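Local coordinates for glycoside Hydrolase Family 43_12 (Metagenome, PDB 7JVH), which probably hydrolyses glycosidic bonds in plant cell-wall polysaccharides such as arabinoxylan, as a gut-metagenome member of glycoside hydrolase family 43, subfamily 12, at residues A27-Y35 with A559-K567; H127-I138 with D173-N181. All coordinates share one frame; numbering follows the deposited sequence.

Contact 1: residues A27-Y35 with A559-K567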
loop_
_atom_site.group_PDB
_atom_site.type_symbol
_atom_site.label_atom_id
_atom_site.label_comp_id
_atom_site.label_asym_id
_atom_site.label_seq_id
_atom_site.Cartn_x
_atom_site.Cartn_y
_atom_site.Cartn_z
ATOM N N ALA A 27 27.898 -3.181 -7.342
ATOM C CA ALA A 27 28.345 -1.878 -6.868
ATOM C C ALA A 27 28.609 -1.870 -5.363
ATOM O O ALA A 27 29.434 -1.104 -4.874
ATOM C CB ALA A 27 27.315 -0.825 -7.196
ATOM N N ALA A 28 27.864 -2.711 -4.637
ATOM C CA ALA A 28 27.991 -2.831 -3.195
ATOM C C ALA A 28 27.277 -4.068 -2.661
ATOM O O ALA A 28 26.445 -4.664 -3.345
ATOM C CB ALA A 28 27.453 -1.582 -2.519
ATOM N N THR A 29 27.635 -4.441 -1.427
ATOM C CA THR A 29 26.950 -5.462 -0.646
ATOM C C THR A 29 26.460 -4.834 0.660
ATOM O O THR A 29 27.256 -4.438 1.501
ATOM C CB THR A 29 27.870 -6.661 -0.361
ATOM O OG1 THR A 29 28.349 -7.192 -1.599
ATOM C CG2 THR A 29 27.141 -7.767 0.369
ATOM N N PHE A 30 25.135 -4.739 0.807
ATOM C CA PHE A 30 24.501 -4.190 2.001
ATOM C C PHE A 30 24.322 -5.325 2.996
ATOM O O PHE A 30 23.547 -6.246 2.752
ATOM C CB PHE A 30 23.166 -3.544 1.659
ATOM C CG PHE A 30 23.278 -2.400 0.678
ATOM C CD1 PHE A 30 23.314 -2.640 -0.692
ATOM C CD2 PHE A 30 23.355 -1.094 1.126
ATOM C CE1 PHE A 30 23.422 -1.598 -1.597
ATOM C CE2 PHE A 30 23.473 -0.043 0.222
ATOM C CZ PHE A 30 23.490 -0.292 -1.141
ATOM N N THR A 31 25.072 -5.252 4.104
ATOM C CA THR A 31 25.160 -6.317 5.094
ATOM C C THR A 31 24.071 -6.203 6.170
ATOM O O THR A 31 23.809 -7.167 6.878
ATOM C CB THR A 31 26.548 -6.313 5.768
ATOM O OG1 THR A 31 26.737 -7.506 6.514
ATOM C CG2 THR A 31 26.677 -5.154 6.718
ATOM N N ASN A 32 23.479 -5.008 6.298
ATOM C CA ASN A 32 22.402 -4.727 7.239
ATOM C C ASN A 32 21.450 -3.638 6.757
ATOM O O ASN A 32 21.859 -2.695 6.082
ATOM C CB ASN A 32 22.957 -4.276 8.586
ATOM C CG ASN A 32 21.863 -3.909 9.581
ATOM O OD1 ASN A 32 21.647 -2.737 9.891
ATOM N ND2 ASN A 32 21.145 -4.916 10.056
ATOM N N PHE A 33 20.172 -3.777 7.124
ATOM C CA PHE A 33 19.239 -2.665 7.170
ATOM C C PHE A 33 18.468 -2.725 8.490
ATOM O O PHE A 33 17.967 -3.781 8.862
ATOM C CB PHE A 33 18.249 -2.675 5.984
ATOM C CG PHE A 33 17.525 -1.375 5.818
ATOM C CD1 PHE A 33 16.349 -1.113 6.496
ATOM C CD2 PHE A 33 18.037 -0.392 4.993
ATOM C CE1 PHE A 33 15.687 0.100 6.344
ATOM C CE2 PHE A 33 17.371 0.830 4.819
ATOM C CZ PHE A 33 16.199 1.072 5.507
ATOM N N THR A 34 18.374 -1.583 9.172
ATOM C CA THR A 34 17.614 -1.458 10.408
ATOM C C THR A 34 16.611 -0.336 10.261
ATOM O O THR A 34 16.974 0.756 9.835
ATOM C CB THR A 34 18.529 -1.180 11.650
ATOM O OG1 THR A 34 19.491 -2.233 11.770
ATOM C CG2 THR A 34 17.732 -1.106 12.919
ATOM N N TYR A 35 15.353 -0.627 10.608
ATOM C CA TYR A 35 14.270 0.346 10.607
ATOM C C TYR A 35 13.612 0.360 11.985
ATOM O O TYR A 35 13.189 -0.693 12.483
ATOM C CB TYR A 35 13.235 0.001 9.523
ATOM C CG TYR A 35 11.979 0.860 9.564
ATOM C CD1 TYR A 35 11.954 2.118 8.971
ATOM C CD2 TYR A 35 10.825 0.412 10.193
ATOM C CE1 TYR A 35 10.820 2.908 9.012
ATOM C CE2 TYR A 35 9.678 1.190 10.243
ATOM C CZ TYR A 35 9.671 2.433 9.639
ATOM O OH TYR A 35 8.528 3.210 9.684
ATOM N N ALA A 559 5.740 7.264 1.303
ATOM C CA ALA A 559 7.186 7.282 1.164
ATOM C C ALA A 559 7.788 5.918 1.463
ATOM O O ALA A 559 7.173 5.081 2.133
ATOM C CB ALA A 559 7.804 8.345 2.070
ATOM N N LEU A 560 9.008 5.719 0.955
ATOM C CA LEU A 560 9.759 4.486 1.086
ATOM C C LEU A 560 11.153 4.840 1.589
ATOM O O LEU A 560 11.631 5.944 1.377
ATOM C CB LEU A 560 9.871 3.776 -0.264
ATOM C CG LEU A 560 8.546 3.488 -0.987
ATOM C CD1 LEU A 560 8.803 3.123 -2.433
ATOM C CD2 LEU A 560 7.754 2.380 -0.298
ATOM N N VAL A 561 11.803 3.880 2.250
ATOM C CA VAL A 561 13.182 3.991 2.638
ATOM C C VAL A 561 13.856 2.694 2.229
ATOM O O VAL A 561 13.288 1.618 2.361
ATOM C CB VAL A 561 13.334 4.278 4.160
ATOM C CG1 VAL A 561 12.868 3.103 5.005
ATOM C CG2 VAL A 561 14.775 4.647 4.501
ATOM N N GLY A 562 15.071 2.800 1.695
ATOM C CA GLY A 562 15.782 1.632 1.238
ATOM C C GLY A 562 17.216 1.910 0.808
ATOM O O GLY A 562 17.720 3.014 0.981
HETATM N N MSE A 563 17.843 0.878 0.243
HETATM C CA MSE A 563 19.192 0.978 -0.267
HETATM C C MSE A 563 19.152 0.786 -1.785
HETATM O O MSE A 563 18.294 0.092 -2.313
HETATM C CB MSE A 563 20.108 -0.007 0.473
HETATM C CG MSE A 563 19.711 -1.465 0.406
HETATM SE SE MSE A 563 19.729 -2.428 2.148
HETATM C CE MSE A 563 17.885 -3.060 2.273
ATOM N N GLY A 564 20.085 1.438 -2.492
ATOM C CA GLY A 564 20.148 1.337 -3.937
ATOM C C GLY A 564 21.514 1.611 -4.508
ATOM O O GLY A 564 22.395 2.081 -3.809
ATOM N N VAL A 565 21.664 1.323 -5.806
ATOM C CA VAL A 565 22.908 1.486 -6.542
ATOM C C VAL A 565 22.621 2.095 -7.919
ATOM O O VAL A 565 21.595 1.793 -8.541
ATOM C CB VAL A 565 23.653 0.147 -6.681
ATOM C CG1 VAL A 565 24.074 -0.360 -5.310
ATOM C CG2 VAL A 565 22.781 -0.882 -7.357
ATOM N N PHE A 566 23.530 2.966 -8.372
ATOM C CA PHE A 566 23.349 3.769 -9.573
ATOM C C PHE A 566 24.676 3.950 -10.312
ATOM O O PHE A 566 25.724 3.565 -9.793
ATOM C CB PHE A 566 22.804 5.143 -9.203
ATOM C CG PHE A 566 21.541 5.100 -8.422
ATOM C CD1 PHE A 566 20.336 4.835 -9.054
ATOM C CD2 PHE A 566 21.548 5.311 -7.053
ATOM C CE1 PHE A 566 19.146 4.789 -8.339
ATOM C CE2 PHE A 566 20.372 5.259 -6.318
ATOM C CZ PHE A 566 19.165 5.025 -6.966
ATOM N N LYS A 567 24.575 4.574 -11.501
ATOM C CA LYS A 567 25.647 4.806 -12.468
ATOM C C LYS A 567 25.827 3.498 -13.205
ATOM O O LYS A 567 25.652 3.369 -14.420
ATOM C CB LYS A 567 26.926 5.300 -11.802
ATOM C CG LYS A 567 28.064 5.621 -12.741
ATOM C CD LYS A 567 29.367 5.894 -11.983
ATOM C CE LYS A 567 29.277 7.119 -11.065
ATOM N NZ LYS A 567 30.465 7.282 -10.180
ATOM O OXT LYS A 567 26.103 2.494 -12.575
#

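Contact 2: residues H127-I138 with D173-N181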
loop_
_atom_site.group_PDB
_atom_site.type_symbol
_atom_site.label_atom_id
_atom_site.label_comp_id
_atom_site.label_asym_id
_atom_site.label_seq_id
_atom_site.Cartn_x
_atom_site.Cartn_y
_atom_site.Cartn_z
ATOM N N HIS A 127 -11.678 -12.608 -2.812
ATOM C CA HIS A 127 -12.925 -13.323 -2.581
ATOM C C HIS A 127 -12.657 -14.804 -2.516
ATOM O O HIS A 127 -11.740 -15.293 -3.152
ATOM C CB HIS A 127 -13.913 -13.082 -3.726
ATOM C CG HIS A 127 -14.304 -11.652 -3.888
ATOM N ND1 HIS A 127 -15.381 -11.119 -3.219
ATOM C CD2 HIS A 127 -13.818 -10.655 -4.674
ATOM C CE1 HIS A 127 -15.514 -9.842 -3.542
ATOM N NE2 HIS A 127 -14.594 -9.541 -4.440
ATOM N N TYR A 128 -13.490 -15.517 -1.756
ATOM C CA TYR A 128 -13.514 -16.968 -1.773
ATOM C C TYR A 128 -14.892 -17.441 -2.199
ATOM O O TYR A 128 -15.891 -17.114 -1.566
ATOM C CB TYR A 128 -13.151 -17.567 -0.415
ATOM C CG TYR A 128 -13.355 -19.060 -0.385
ATOM C CD1 TYR A 128 -12.433 -19.909 -0.981
ATOM C CD2 TYR A 128 -14.485 -19.620 0.208
ATOM C CE1 TYR A 128 -12.626 -21.286 -0.973
ATOM C CE2 TYR A 128 -14.679 -20.991 0.219
ATOM C CZ TYR A 128 -13.752 -21.815 -0.375
ATOM O OH TYR A 128 -13.935 -23.169 -0.360
ATOM N N ASN A 129 -14.922 -18.210 -3.292
ATOM C CA ASN A 129 -16.125 -18.827 -3.797
ATOM C C ASN A 129 -16.234 -20.234 -3.223
ATOM O O ASN A 129 -15.502 -21.146 -3.631
ATOM C CB ASN A 129 -16.095 -18.851 -5.327
ATOM C CG ASN A 129 -17.369 -19.411 -5.925
ATOM O OD1 ASN A 129 -18.285 -19.826 -5.213
ATOM N ND2 ASN A 129 -17.431 -19.426 -7.238
ATOM N N LYS A 130 -17.145 -20.393 -2.257
ATOM C CA LYS A 130 -17.349 -21.666 -1.571
ATOM C C LYS A 130 -18.021 -22.705 -2.458
ATOM O O LYS A 130 -17.936 -23.903 -2.188
ATOM C CB LYS A 130 -18.152 -21.452 -0.281
ATOM C CG LYS A 130 -19.611 -21.119 -0.502
ATOM C CD LYS A 130 -20.283 -20.737 0.808
ATOM C CE LYS A 130 -21.697 -20.249 0.560
ATOM N NZ LYS A 130 -22.646 -20.468 1.695
ATOM N N TYR A 131 -18.676 -22.240 -3.527
ATOM C CA TYR A 131 -19.403 -23.115 -4.452
ATOM C C TYR A 131 -18.475 -23.873 -5.400
ATOM O O TYR A 131 -18.788 -24.991 -5.794
ATOM C CB TYR A 131 -20.469 -22.333 -5.227
ATOM C CG TYR A 131 -21.439 -21.598 -4.328
ATOM C CD1 TYR A 131 -22.429 -22.287 -3.613
ATOM C CD2 TYR A 131 -21.343 -20.225 -4.155
ATOM C CE1 TYR A 131 -23.295 -21.618 -2.771
ATOM C CE2 TYR A 131 -22.222 -19.548 -3.332
ATOM C CZ TYR A 131 -23.196 -20.248 -2.644
ATOM O OH TYR A 131 -24.067 -19.575 -1.822
ATOM N N ASN A 132 -17.340 -23.257 -5.757
ATOM C CA ASN A 132 -16.287 -23.917 -6.541
ATOM C C ASN A 132 -14.918 -23.925 -5.836
ATOM O O ASN A 132 -13.897 -24.113 -6.470
ATOM C CB ASN A 132 -16.178 -23.295 -7.943
ATOM C CG ASN A 132 -15.552 -21.914 -7.933
ATOM O OD1 ASN A 132 -15.214 -21.379 -6.881
ATOM N ND2 ASN A 132 -15.392 -21.325 -9.113
ATOM N N ASP A 133 -14.928 -23.714 -4.515
ATOM C CA ASP A 133 -13.748 -23.790 -3.662
ATOM C C ASP A 133 -12.525 -23.109 -4.306
ATOM O O ASP A 133 -11.433 -23.684 -4.373
ATOM C CB ASP A 133 -13.460 -25.262 -3.289
ATOM C CG ASP A 133 -12.385 -25.425 -2.228
ATOM O OD1 ASP A 133 -12.109 -24.477 -1.465
ATOM O OD2 ASP A 133 -11.814 -26.531 -2.153
ATOM N N THR A 134 -12.723 -21.867 -4.770
ATOM C CA THR A 134 -11.733 -21.136 -5.552
ATOM C C THR A 134 -11.604 -19.714 -5.066
ATOM O O THR A 134 -12.606 -19.076 -4.750
ATOM C CB THR A 134 -12.092 -21.089 -7.059
ATOM O OG1 THR A 134 -12.400 -22.410 -7.532
ATOM C CG2 THR A 134 -10.915 -20.528 -7.873
ATOM N N PHE A 135 -10.359 -19.232 -5.024
ATOM C CA PHE A 135 -10.038 -17.848 -4.670
ATOM C C PHE A 135 -9.931 -16.975 -5.934
ATOM O O PHE A 135 -9.606 -17.456 -7.017
ATOM C CB PHE A 135 -8.744 -17.784 -3.857
ATOM C CG PHE A 135 -8.859 -18.365 -2.468
ATOM C CD1 PHE A 135 -8.709 -19.740 -2.248
ATOM C CD2 PHE A 135 -9.103 -17.543 -1.377
ATOM C CE1 PHE A 135 -8.812 -20.269 -0.976
ATOM C CE2 PHE A 135 -9.207 -18.067 -0.101
ATOM C CZ PHE A 135 -9.062 -19.431 0.102
ATOM N N TYR A 136 -10.197 -15.677 -5.755
ATOM C CA TYR A 136 -10.233 -14.669 -6.813
ATOM C C TYR A 136 -9.599 -13.381 -6.288
ATOM O O TYR A 136 -9.980 -12.883 -5.231
ATOM C CB TYR A 136 -11.684 -14.381 -7.203
ATOM C CG TYR A 136 -12.373 -15.498 -7.950
ATOM C CD1 TYR A 136 -13.061 -16.509 -7.273
ATOM C CD2 TYR A 136 -12.359 -15.530 -9.338
ATOM C CE1 TYR A 136 -13.690 -17.526 -7.963
ATOM C CE2 TYR A 136 -13.000 -16.542 -10.047
ATOM C CZ TYR A 136 -13.663 -17.542 -9.354
ATOM O OH TYR A 136 -14.302 -18.550 -10.027
HETATM N N MSE A 137 -8.616 -12.860 -7.023
HETATM C CA MSE A 137 -8.097 -11.523 -6.779
HETATM C C MSE A 137 -8.377 -10.677 -8.020
HETATM O O MSE A 137 -7.783 -10.904 -9.073
HETATM C CB MSE A 137 -6.597 -11.587 -6.466
HETATM C CG MSE A 137 -6.069 -10.379 -5.723
HETATM SE SE MSE A 137 -6.031 -8.782 -6.843
HETATM C CE MSE A 137 -7.453 -7.775 -6.071
ATOM N N ILE A 138 -9.298 -9.716 -7.886
ATOM C CA ILE A 138 -9.722 -8.884 -9.001
ATOM C C ILE A 138 -9.385 -7.401 -8.758
ATOM O O ILE A 138 -9.668 -6.851 -7.701
ATOM C CB ILE A 138 -11.233 -9.075 -9.290
ATOM C CG1 ILE A 138 -11.621 -8.416 -10.611
ATOM C CG2 ILE A 138 -12.091 -8.523 -8.165
ATOM C CD1 ILE A 138 -13.062 -8.692 -11.018
ATOM N N ASP A 173 -12.219 -0.399 -9.352
ATOM C CA ASP A 173 -12.767 -1.024 -8.151
ATOM C C ASP A 173 -13.702 -2.175 -8.488
ATOM O O ASP A 173 -14.823 -2.235 -7.987
ATOM C CB ASP A 173 -13.429 0.014 -7.254
ATOM C CG ASP A 173 -12.447 1.062 -6.772
ATOM O OD1 ASP A 173 -11.257 0.998 -7.174
ATOM O OD2 ASP A 173 -12.868 1.966 -6.001
ATOM N N PRO A 174 -13.260 -3.138 -9.323
ATOM C CA PRO A 174 -14.038 -4.353 -9.566
ATOM C C PRO A 174 -14.190 -5.197 -8.296
ATOM O O PRO A 174 -13.333 -5.167 -7.421
ATOM C CB PRO A 174 -13.175 -5.103 -10.582
ATOM C CG PRO A 174 -11.793 -4.579 -10.371
ATOM C CD PRO A 174 -11.967 -3.136 -10.020
ATOM N N SER A 175 -15.282 -5.960 -8.221
ATOM C CA SER A 175 -15.554 -6.830 -7.080
ATOM C C SER A 175 -16.627 -7.839 -7.470
ATOM O O SER A 175 -17.682 -7.476 -7.965
ATOM C CB SER A 175 -15.987 -5.979 -5.879
ATOM O OG SER A 175 -16.198 -6.728 -4.721
ATOM N N LEU A 176 -16.332 -9.120 -7.248
ATOM C CA LEU A 176 -17.220 -10.219 -7.584
ATOM C C LEU A 176 -18.088 -10.605 -6.387
ATOM O O LEU A 176 -17.717 -10.368 -5.234
ATOM C CB LEU A 176 -16.413 -11.432 -8.021
ATOM C CG LEU A 176 -15.462 -11.241 -9.190
ATOM C CD1 LEU A 176 -14.397 -12.328 -9.193
ATOM C CD2 LEU A 176 -16.231 -11.218 -10.497
ATOM N N PHE A 177 -19.256 -11.185 -6.689
ATOM C CA PHE A 177 -20.165 -11.738 -5.698
ATOM C C PHE A 177 -20.797 -13.001 -6.266
ATOM O O PHE A 177 -21.247 -13.010 -7.419
ATOM C CB PHE A 177 -21.253 -10.727 -5.331
ATOM C CG PHE A 177 -22.439 -11.339 -4.645
ATOM C CD1 PHE A 177 -22.412 -11.615 -3.287
ATOM C CD2 PHE A 177 -23.588 -11.661 -5.373
ATOM C CE1 PHE A 177 -23.504 -12.199 -2.670
ATOM C CE2 PHE A 177 -24.684 -12.244 -4.757
ATOM C CZ PHE A 177 -24.646 -12.506 -3.399
ATOM N N PHE A 178 -20.835 -14.063 -5.452
ATOM C CA PHE A 178 -21.336 -15.366 -5.862
ATOM C C PHE A 178 -22.625 -15.720 -5.129
ATOM O O PHE A 178 -22.599 -16.062 -3.957
ATOM C CB PHE A 178 -20.258 -16.422 -5.617
ATOM C CG PHE A 178 -18.935 -16.078 -6.229
ATOM C CD1 PHE A 178 -18.754 -16.144 -7.602
ATOM C CD2 PHE A 178 -17.867 -15.668 -5.429
ATOM C CE1 PHE A 178 -17.527 -15.812 -8.176
ATOM C CE2 PHE A 178 -16.635 -15.333 -5.990
ATOM C CZ PHE A 178 -16.465 -15.406 -7.365
ATOM N N ASP A 179 -23.750 -15.638 -5.843
ATOM C CA ASP A 179 -25.092 -15.866 -5.286
ATOM C C ASP A 179 -25.346 -17.357 -4.998
ATOM O O ASP A 179 -24.461 -18.180 -5.171
ATOM C CB ASP A 179 -26.154 -15.319 -6.244
ATOM C CG ASP A 179 -27.371 -14.784 -5.527
ATOM O OD1 ASP A 179 -27.688 -15.274 -4.417
ATOM O OD2 ASP A 179 -28.000 -13.848 -6.066
ATOM N N ASP A 180 -26.547 -17.672 -4.506
ATOM C CA ASP A 180 -26.906 -19.029 -4.040
ATOM C C ASP A 180 -27.602 -19.899 -5.104
ATOM O O ASP A 180 -28.026 -21.005 -4.792
ATOM C CB ASP A 180 -27.759 -18.973 -2.742
ATOM C CG ASP A 180 -28.846 -17.920 -2.787
ATOM O OD1 ASP A 180 -29.471 -17.739 -3.859
ATOM O OD2 ASP A 180 -29.056 -17.240 -1.747
ATOM N N ASN A 181 -27.699 -19.390 -6.338
ATOM C CA ASN A 181 -28.303 -20.109 -7.457
ATOM C C ASN A 181 -27.295 -20.360 -8.558
ATOM O O ASN A 181 -27.677 -20.467 -9.704
ATOM C CB ASN A 181 -29.478 -19.315 -8.049
ATOM C CG ASN A 181 -29.161 -17.849 -8.253
ATOM O OD1 ASN A 181 -28.006 -17.428 -8.293
ATOM N ND2 ASN A 181 -30.193 -17.058 -8.382
#

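Contact 1: residues A27-Y35 with A559-K567
Phe-30 and selenomethionine Met-563 meet between the two sheets of the C-terminal concanavalin A-like beta-sandwich, where strands 28-35 and 560-566 run antiparallel at 172° with their axes 8.8 Å apart, a spacing that marks face-to-face sheet packing. CB of Met-563 lies over one face of the Phe-30 ring, 3.6 Å from its centroid, in a CH-pi contact. Because CG of Met-563 sits between its backbone N and carbonyl carbon (chi1 58°) and the chain bends beyond it, SE comes to 3.6 Å from Phe-30 CB. The methyl CE then reaches Phe-33, 3.7 Å from its CB, so one side chain bridges two aromatics; both selenium-ring approaches are oblique Met-aromatic contacts. CG1 of Val-565 lies at the edge of the Phe-30 ring, in its plane, and also meets Ala-27 CB at 3.8 Å. Gly-562 and Gly-564 flank Met-563, and the Phe-33 ring settles near the CA of Gly-562. Outward, Trp-397 packs edge-to-face on Phe-33, while Met-418 of strand 416-418 touches Phe-30, Met-563 and Val-565. A classic beta bulge sets Thr-31 and Asn-32 together against Thr-448. Toward the C-terminal end of strand 28-35, Val-561 CG1 lies 3.9 Å from Phe-33 CZ, near the plane of the ring.

Contact 2: residues H127-I138 with D173-N181
The hairpin of strands 120-129 and 134-142 packs here on strand 175-178, an outermost strand of the next four-stranded antiparallel sheet. Phe-178 projects toward the hairpin and packs mainly against Asn-129 and Tyr-136. The amide of Asn-129 lies stacked on one face of the phenyl ring, the planes 9° apart, with ND2 3.6 Å from Phe-178 CD1 and CB making a CH-pi contact over the same ring. Extending CG opposite the main-chain nitrogen (chi1 -176°) carries the Asn-129 amide across this face. Its OD1 accepts from Tyr-131 N at 3.0 Å in an Asx turn, which helps to hold the amide's rotation, although the N-H comes from above the carbonyl plane. Phe-178 CZ rises over the Tyr-136 ring, 3.5 Å from CE1, the two planes inclined at 40°.

Such sheet-to-sheet packing is that of neighbouring blades in the five-bladed beta-propeller of family 43, and five successive four-stranded sheets between residues 65 and 350 bear this out. Axis separations of 7.9 Å from strand 127-129 and 7.7 Å from strand 134-138 place strand 175-178 about equally far from both.

Further along, Leu-176 CD1 lies near Tyr-136 CD2, and Ile-138 CD1 fits between Leu-176 CG and Pro-174 CB, 3.6 Å from the latter. Leu-186 backs both Ile-138 and Leu-176. His-127 NE2 makes at most a weak, far from straight bond of 3.3 Å to Ser-175 OG, the ring position being doubtful; that hydroxyl has its stronger partner in His-242 ND1. On the hairpin's turn, the Tyr-131 ring presents its edge to the Phe-178 carbonyl, with CE2 3.6 Å from O.

The chain enters through residues 27-35, a strand of the C-terminal sandwich, and leaves for the catalytic-family region before anything closes. Within that region contact 2 closes a short loop: 34 residues separate 127-138 from 173-181, and it joins two successive blade sheets of the propeller. Only at the C terminus does 559-567 complete contact 1, with 523 residues between its segments, so contact 2 is nested inside it and the two do not cross. Their centres lie 40 Å apart on opposite sides of the chain's centre, nearest atoms about 19 Å apart. Contact 1 thus brings both chain ends into one sandwich, whereas contact 2 lies wholly within the propeller.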